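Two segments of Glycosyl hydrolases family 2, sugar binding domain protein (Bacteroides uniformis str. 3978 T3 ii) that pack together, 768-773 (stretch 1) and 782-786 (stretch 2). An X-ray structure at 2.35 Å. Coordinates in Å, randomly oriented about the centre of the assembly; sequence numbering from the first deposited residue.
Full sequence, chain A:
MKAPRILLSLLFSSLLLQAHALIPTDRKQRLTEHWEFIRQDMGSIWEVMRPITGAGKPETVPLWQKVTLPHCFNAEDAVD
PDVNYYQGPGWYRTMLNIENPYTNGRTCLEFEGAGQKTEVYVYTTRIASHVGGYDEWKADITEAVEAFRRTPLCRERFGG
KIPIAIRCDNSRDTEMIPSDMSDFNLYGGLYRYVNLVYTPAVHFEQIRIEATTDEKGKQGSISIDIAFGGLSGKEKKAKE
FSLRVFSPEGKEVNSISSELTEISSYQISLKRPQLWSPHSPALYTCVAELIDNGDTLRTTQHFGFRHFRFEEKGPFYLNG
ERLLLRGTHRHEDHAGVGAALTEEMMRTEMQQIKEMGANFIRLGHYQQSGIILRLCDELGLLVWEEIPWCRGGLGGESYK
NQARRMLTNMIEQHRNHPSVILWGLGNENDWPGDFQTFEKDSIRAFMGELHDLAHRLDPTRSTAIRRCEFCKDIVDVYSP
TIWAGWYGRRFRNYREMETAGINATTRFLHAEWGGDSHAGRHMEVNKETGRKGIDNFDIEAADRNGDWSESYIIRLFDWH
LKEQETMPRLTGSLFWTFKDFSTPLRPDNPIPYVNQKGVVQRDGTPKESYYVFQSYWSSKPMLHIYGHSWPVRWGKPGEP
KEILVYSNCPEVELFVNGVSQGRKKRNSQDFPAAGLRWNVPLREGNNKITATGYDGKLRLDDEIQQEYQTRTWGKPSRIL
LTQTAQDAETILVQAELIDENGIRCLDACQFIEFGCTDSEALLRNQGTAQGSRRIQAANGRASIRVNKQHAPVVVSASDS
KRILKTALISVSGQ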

# COMPACT_ATOMS: atom_id res chain seq x y z
N THR A 768 11.23 5.78 -17.65
CA THR A 768 12.03 5.90 -18.86
C THR A 768 11.11 5.90 -20.08
O THR A 768 9.90 5.66 -19.98
CB THR A 768 13.04 4.76 -18.95
OG1 THR A 768 12.32 3.52 -18.87
CG2 THR A 768 14.04 4.84 -17.82
N ALA A 769 11.71 6.15 -21.25
CA ALA A 769 10.95 6.19 -22.51
C ALA A 769 10.37 4.83 -22.89
O ALA A 769 9.34 4.76 -23.57
CB ALA A 769 11.82 6.69 -23.65
N GLN A 770 11.02 3.73 -22.50
CA GLN A 770 10.56 2.42 -22.93
C GLN A 770 10.16 1.54 -21.76
O GLN A 770 9.89 0.35 -21.95
CB GLN A 770 11.65 1.74 -23.77
CG GLN A 770 12.02 2.53 -25.03
CD GLN A 770 13.13 1.86 -25.87
OE1 GLN A 770 13.92 1.06 -25.36
NE2 GLN A 770 13.18 2.20 -27.15
N GLY A 771 10.10 2.11 -20.55
CA GLY A 771 9.73 1.37 -19.36
C GLY A 771 8.58 2.01 -18.60
O GLY A 771 8.54 1.96 -17.36
N SER A 772 7.64 2.60 -19.34
CA SER A 772 6.49 3.27 -18.75
C SER A 772 5.21 2.68 -19.31
O SER A 772 5.06 2.55 -20.53
CB SER A 772 6.53 4.79 -19.01
OG SER A 772 7.70 5.34 -18.45
N ARG A 773 4.29 2.34 -18.41
CA ARG A 773 2.98 1.81 -18.77
C ARG A 773 2.09 2.86 -19.42
O ARG A 773 1.25 2.53 -20.27
CB ARG A 773 2.29 1.28 -17.50
CG ARG A 773 0.99 0.55 -17.78
CD ARG A 773 0.22 0.19 -16.52
NE ARG A 773 -0.69 1.26 -16.11
CZ ARG A 773 -1.83 1.54 -16.74
NH1 ARG A 773 -2.20 0.85 -17.82
NH2 ARG A 773 -2.60 2.53 -16.29
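Stretch 2 782-786: ASIRV

Stretch 2, residues 782-786, is a run of extended strand that begins earlier in the chain and continues past Val786. It lies against a stretch with no regular helix or strand, so the contact is not a sheet pairing but a strand meeting an irregular loop, and together they bury 307 Å². The register is set by Gln770 and Ile784, whose CA atoms are 4.3 Å apart. Over the first contacts the two chains advance together, Ala769 meeting Ser783 and Gln770 meeting Ser783, Ile784 and Arg785; Ser772 and Arg773 then come back to Ile784 CD1, so no simple register continues.

The central peptide contact is a single direct backbone hydrogen bond: Arg785 N donates to Gln770 O at 2.9 Å with an angle of 156°. The same carbonyl also takes a CA-H...O contact from the preceding residue, Ile784 CA to Gln770 O at 3.3 Å. A second such contact runs the other way across the interface, from Gln770 CA to Ser783 O at 3.4 Å and nearly straight, with 165° at the hydrogen. Two CA-H...O contacts thus accompany the close backbone approach.

One step along, direct pairing fails. Ala769 O and Ser783 O come within 3.1 Å of each other, and two acceptors have no proton to share. Water 1 donates to Ala769 O at 2.6 Å and accepts from Ser783 N at 2.9 Å. Water 2 accepts from Ser772 N at 2.9 Å and lies 2.7 Å from Ser783 O, which is well placed to receive a proton from it. A water therefore lies within hydrogen-bonding distance of each of the two carbonyl oxygens. The rule to read here is local: where two carbonyls face each other, waters bridge Ala769 O to Ser783 N and Ser772 N to Ser783 O.

The side chains add a second layer. Gln770, the residue of stretch 1 most covered by stretch 2, has its CA-to-CB bond sideways, yet the extended m, t side chain brings its end closer. Arg785 does likewise: Arg785 NH2 reaches Gln770 OE1 at 2.7 Å, a weak hydrogen bond with an angle of only 118°, while Gln770 CB lies over one face of the guanidinium. Gln770 thus meets Arg785 through both backbone and side chain. At the other end of the loop a methyl packs against backbone, Ile784 CD1 resting 3.5 Å from Ser772 O and 4.2 Å from Arg773 CA.

Ser772 points its CB away from the strand, and its hydroxyl works within the loop, Ser772 OG donating to Thr768 O at 2.7 Å.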

# COMPACT_ATOMS: atom_id res chain seq x y z
N ALA A 782 5.04 5.66 -29.21
CA ALA A 782 5.36 5.29 -27.84
C ALA A 782 5.69 3.80 -27.82
O ALA A 782 5.10 3.01 -28.56
CB ALA A 782 4.21 5.60 -26.86
N SER A 783 6.63 3.43 -26.95
CA SER A 783 7.22 2.11 -26.99
C SER A 783 7.41 1.58 -25.59
O SER A 783 7.66 2.33 -24.66
CB SER A 783 8.59 2.12 -27.70
OG SER A 783 8.40 2.47 -29.05
N ILE A 784 7.36 0.26 -25.46
CA ILE A 784 7.59 -0.37 -24.17
C ILE A 784 8.30 -1.70 -24.39
O ILE A 784 8.04 -2.40 -25.37
CB ILE A 784 6.25 -0.56 -23.41
CG1 ILE A 784 6.51 -1.10 -22.00
CG2 ILE A 784 5.30 -1.41 -24.23
CD1 ILE A 784 5.39 -0.85 -21.04
N ARG A 785 9.21 -2.03 -23.47
CA ARG A 785 9.91 -3.31 -23.50
C ARG A 785 9.07 -4.42 -22.88
O ARG A 785 8.33 -4.20 -21.91
CB ARG A 785 11.24 -3.20 -22.76
CG ARG A 785 12.33 -2.60 -23.61
CD ARG A 785 13.46 -2.09 -22.77
NE ARG A 785 14.32 -1.20 -23.55
CZ ARG A 785 15.34 -0.50 -23.05
NH1 ARG A 785 15.63 -0.57 -21.76
NH2 ARG A 785 16.05 0.29 -23.85
N VAL A 786 9.20 -5.62 -23.44
CA VAL A 786 8.47 -6.81 -23.04
C VAL A 786 9.48 -7.90 -22.70
O VAL A 786 10.43 -8.12 -23.46
CB VAL A 786 7.52 -7.30 -24.14
CG1 VAL A 786 6.61 -8.41 -23.62
CG2 VAL A 786 6.69 -6.14 -24.67
O HOH W 1 8.07 5.59 -25.68
O HOH W 2 7.05 2.97 -22.11